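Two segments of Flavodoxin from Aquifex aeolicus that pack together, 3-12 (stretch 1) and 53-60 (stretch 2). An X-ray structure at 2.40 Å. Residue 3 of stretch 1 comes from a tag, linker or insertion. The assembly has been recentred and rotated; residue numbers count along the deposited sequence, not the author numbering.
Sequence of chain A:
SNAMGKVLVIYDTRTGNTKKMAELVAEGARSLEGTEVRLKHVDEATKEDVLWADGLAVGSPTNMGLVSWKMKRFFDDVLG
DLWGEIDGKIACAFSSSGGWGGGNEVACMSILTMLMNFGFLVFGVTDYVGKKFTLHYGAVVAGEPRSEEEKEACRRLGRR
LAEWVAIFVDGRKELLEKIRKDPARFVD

Stretch 1, residues 3-12: AMGKVLVIYD
Stretch 2, residues 53-60: ADGLAVGS

Two neighbouring parallel strands of the Aquifex aeolicus flavodoxin, 5-11 and 55-60, run in the same direction with 13° between their axes and a closest axial approach of 4.7 Å. Backbone angles are extended throughout both strands, with phi from about -62° to -147° and psi from 113° to 151°. Asp54, just before the second strand, is not extended, at -85/-39; it follows Ala53, the first residue after a helix to leave helical phi/psi. The register pairs Val7 with Gly55, Leu8 with Leu56, Val9 with Ala57, Ile10 with Val58 and Tyr11 with Gly59, with CA-CA separations of 4.5 to 5.2 Å.

From Leu8 onward, even-numbered residues of stretch 1 and odd-numbered residues of stretch 2 supply the backbone hydrogen bonds between the strands, as a parallel ladder requires. Leu8 N donates to Gly55 O (2.9 Å) and Ala57 N to Leu8 O (2.8 Å); Ile10 N donates to Ala57 O (3.0 Å) and Gly59 N to Ile10 O (3.0 Å); Asp12 N closes the series on Gly59 O (3.0 Å). These five are nearly straight, with angles at hydrogen of 160-170°. The carbonyls also receive CA-H contacts: Val7 CA lies 3.4 Å from Gly55 O, Leu56 CA 3.2 Å from Leu8 O, and Tyr11 CA 3.3 Å from Gly59 O. Ile10 O and Ala57 O approach to 3.3 Å, but both are acceptors and no bond joins them.

At the entry to the ladder Lys6 O accepts twice, from Gly55 N at 3.1 Å and from Asp54 N at 2.7 Å, the latter more bent at 145°. The Asp54 side chain, chi1 m (-65°) and chi2 -47°, points toward stretch 1 and satisfies the Lys6 amide: Lys6 N donates to Asp54 OD2 at 3.1 Å. Thus Lys6 and Asp54 are joined by two bonds, one backbone to backbone and one backbone to carboxylate. A water donates to Met4 O at 2.5 Å and to Asp54 OD2 at 2.4 Å, extending the link to the selenomethionine at position 4; Ala3, from the tag, takes no part.

Leu8, Ile10, Leu56 and Val58 share one face of the sheet. Leu8 (chi1 t, chi2 off-well at -145°) places CD1 4.1 Å from CD2 of Leu56 (m, p), while its CB sits 3.7 Å from Ala53 CB. Ile10 (t, t) brings CG2 to 3.8 Å from CG2 of Val58 (t). Val7, Val9, Tyr11 and Ala57 occupy the other face, where Val9 CG1 (chi1 t) lies 4.5 Å from Ala57 CB. Packing between the strands is sparser here because Gly55 and Gly59, opposite Val7 and Tyr11, have no side chains; Tyr11 (chi1 p, 65°) leads its ring end away from stretch 2. Asp12 (chi1 t) finds its carboxylate partners outside both stretches. Together the stretches bury 590 Å², both sides summed.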

# COMPACT_ATOMS: atom_id res chain seq x y z
N ALA A 3 0.64 -36.59 0.70
CA ALA A 3 1.95 -36.11 1.10
C ALA A 3 1.80 -35.22 2.33
O ALA A 3 0.69 -34.74 2.63
CB ALA A 3 2.60 -35.36 -0.04
N MSE A 4 2.90 -35.00 3.05
CA MSE A 4 2.94 -33.97 4.09
C MSE A 4 2.77 -32.59 3.45
O MSE A 4 3.15 -32.38 2.30
CB MSE A 4 4.27 -34.01 4.85
CG MSE A 4 4.49 -35.22 5.71
SE MSE A 4 6.35 -35.30 6.47
CE MSE A 4 6.00 -34.27 8.21
N GLY A 5 2.21 -31.65 4.21
CA GLY A 5 2.24 -30.24 3.81
C GLY A 5 3.68 -29.78 3.75
O GLY A 5 4.47 -30.09 4.61
N LYS A 6 4.02 -29.05 2.70
CA LYS A 6 5.38 -28.59 2.46
C LYS A 6 5.43 -27.06 2.65
O LYS A 6 4.80 -26.32 1.89
CB LYS A 6 5.82 -28.96 1.03
CG LYS A 6 6.20 -30.40 0.83
CD LYS A 6 5.55 -30.94 -0.42
CE LYS A 6 6.46 -30.94 -1.64
NZ LYS A 6 5.65 -31.14 -2.87
N VAL A 7 6.15 -26.63 3.70
CA VAL A 7 6.27 -25.21 4.06
C VAL A 7 7.73 -24.70 3.95
O VAL A 7 8.67 -25.30 4.47
CB VAL A 7 5.66 -24.95 5.47
CG1 VAL A 7 6.02 -23.57 6.02
CG2 VAL A 7 4.15 -25.09 5.43
N LEU A 8 7.90 -23.59 3.25
CA LEU A 8 9.20 -22.91 3.12
C LEU A 8 9.19 -21.66 3.96
O LEU A 8 8.33 -20.78 3.78
CB LEU A 8 9.47 -22.51 1.66
CG LEU A 8 10.88 -22.40 1.06
CD1 LEU A 8 10.91 -21.26 0.05
CD2 LEU A 8 12.11 -22.29 2.04
N VAL A 9 10.11 -21.58 4.90
CA VAL A 9 10.33 -20.33 5.61
C VAL A 9 11.63 -19.78 5.05
O VAL A 9 12.68 -20.37 5.24
CB VAL A 9 10.37 -20.50 7.14
CG1 VAL A 9 10.51 -19.12 7.85
CG2 VAL A 9 9.13 -21.21 7.61
N ILE A 10 11.55 -18.66 4.35
CA ILE A 10 12.74 -18.08 3.73
C ILE A 10 12.88 -16.66 4.28
O ILE A 10 11.89 -15.96 4.38
CB ILE A 10 12.62 -18.15 2.16
CG1 ILE A 10 13.89 -17.70 1.49
CG2 ILE A 10 11.39 -17.36 1.60
CD1 ILE A 10 13.61 -17.31 -0.01
N TYR A 11 14.08 -16.24 4.70
CA TYR A 11 14.24 -14.91 5.37
C TYR A 11 15.55 -14.23 4.97
O TYR A 11 16.53 -14.90 4.64
CB TYR A 11 14.15 -15.03 6.91
CG TYR A 11 15.30 -15.83 7.45
CD1 TYR A 11 16.45 -15.20 7.91
CD2 TYR A 11 15.28 -17.22 7.40
CE1 TYR A 11 17.55 -15.95 8.33
CE2 TYR A 11 16.36 -17.96 7.84
CZ TYR A 11 17.48 -17.32 8.31
OH TYR A 11 18.56 -18.07 8.71
N ASP A 12 15.53 -12.90 4.97
CA ASP A 12 16.73 -12.10 5.01
C ASP A 12 16.83 -11.52 6.42
O ASP A 12 15.85 -11.54 7.18
CB ASP A 12 16.66 -10.99 3.97
CG ASP A 12 18.02 -10.34 3.70
OD1 ASP A 12 19.02 -10.77 4.29
OD2 ASP A 12 18.11 -9.37 2.93
N ALA A 53 7.72 -26.04 -2.20
CA ALA A 53 6.79 -25.50 -1.19
C ALA A 53 5.32 -25.44 -1.61
O ALA A 53 4.99 -25.05 -2.73
CB ALA A 53 7.24 -24.11 -0.75
N ASP A 54 4.43 -25.84 -0.70
CA ASP A 54 3.00 -25.57 -0.88
C ASP A 54 2.68 -24.18 -0.37
O ASP A 54 1.88 -23.47 -0.96
CB ASP A 54 2.14 -26.60 -0.14
CG ASP A 54 2.30 -27.99 -0.72
OD1 ASP A 54 2.24 -28.09 -1.96
OD2 ASP A 54 2.49 -28.97 0.04
N GLY A 55 3.32 -23.82 0.75
CA GLY A 55 3.15 -22.56 1.43
C GLY A 55 4.51 -21.96 1.75
O GLY A 55 5.47 -22.70 1.99
N LEU A 56 4.57 -20.63 1.71
CA LEU A 56 5.79 -19.85 1.98
C LEU A 56 5.55 -18.77 3.04
O LEU A 56 4.54 -18.06 2.98
CB LEU A 56 6.26 -19.10 0.73
CG LEU A 56 6.76 -19.90 -0.46
CD1 LEU A 56 5.54 -20.38 -1.30
CD2 LEU A 56 7.70 -19.03 -1.26
N ALA A 57 6.47 -18.65 3.99
CA ALA A 57 6.55 -17.45 4.83
C ALA A 57 7.82 -16.72 4.43
O ALA A 57 8.88 -17.30 4.36
CB ALA A 57 6.54 -17.80 6.32
N VAL A 58 7.69 -15.44 4.10
CA VAL A 58 8.84 -14.70 3.60
C VAL A 58 9.08 -13.56 4.58
O VAL A 58 8.20 -12.77 4.82
CB VAL A 58 8.56 -14.15 2.16
CG1 VAL A 58 9.72 -13.25 1.69
CG2 VAL A 58 8.23 -15.28 1.16
N GLY A 59 10.27 -13.51 5.19
CA GLY A 59 10.55 -12.49 6.19
C GLY A 59 11.69 -11.60 5.80
O GLY A 59 12.63 -12.02 5.12
N SER A 60 11.59 -10.34 6.19
CA SER A 60 12.65 -9.41 5.89
C SER A 60 12.73 -8.41 7.01
O SER A 60 11.70 -8.08 7.61
CB SER A 60 12.31 -8.66 4.61
OG SER A 60 13.28 -7.64 4.30
O HOH W 1 2.15 -31.35 0.31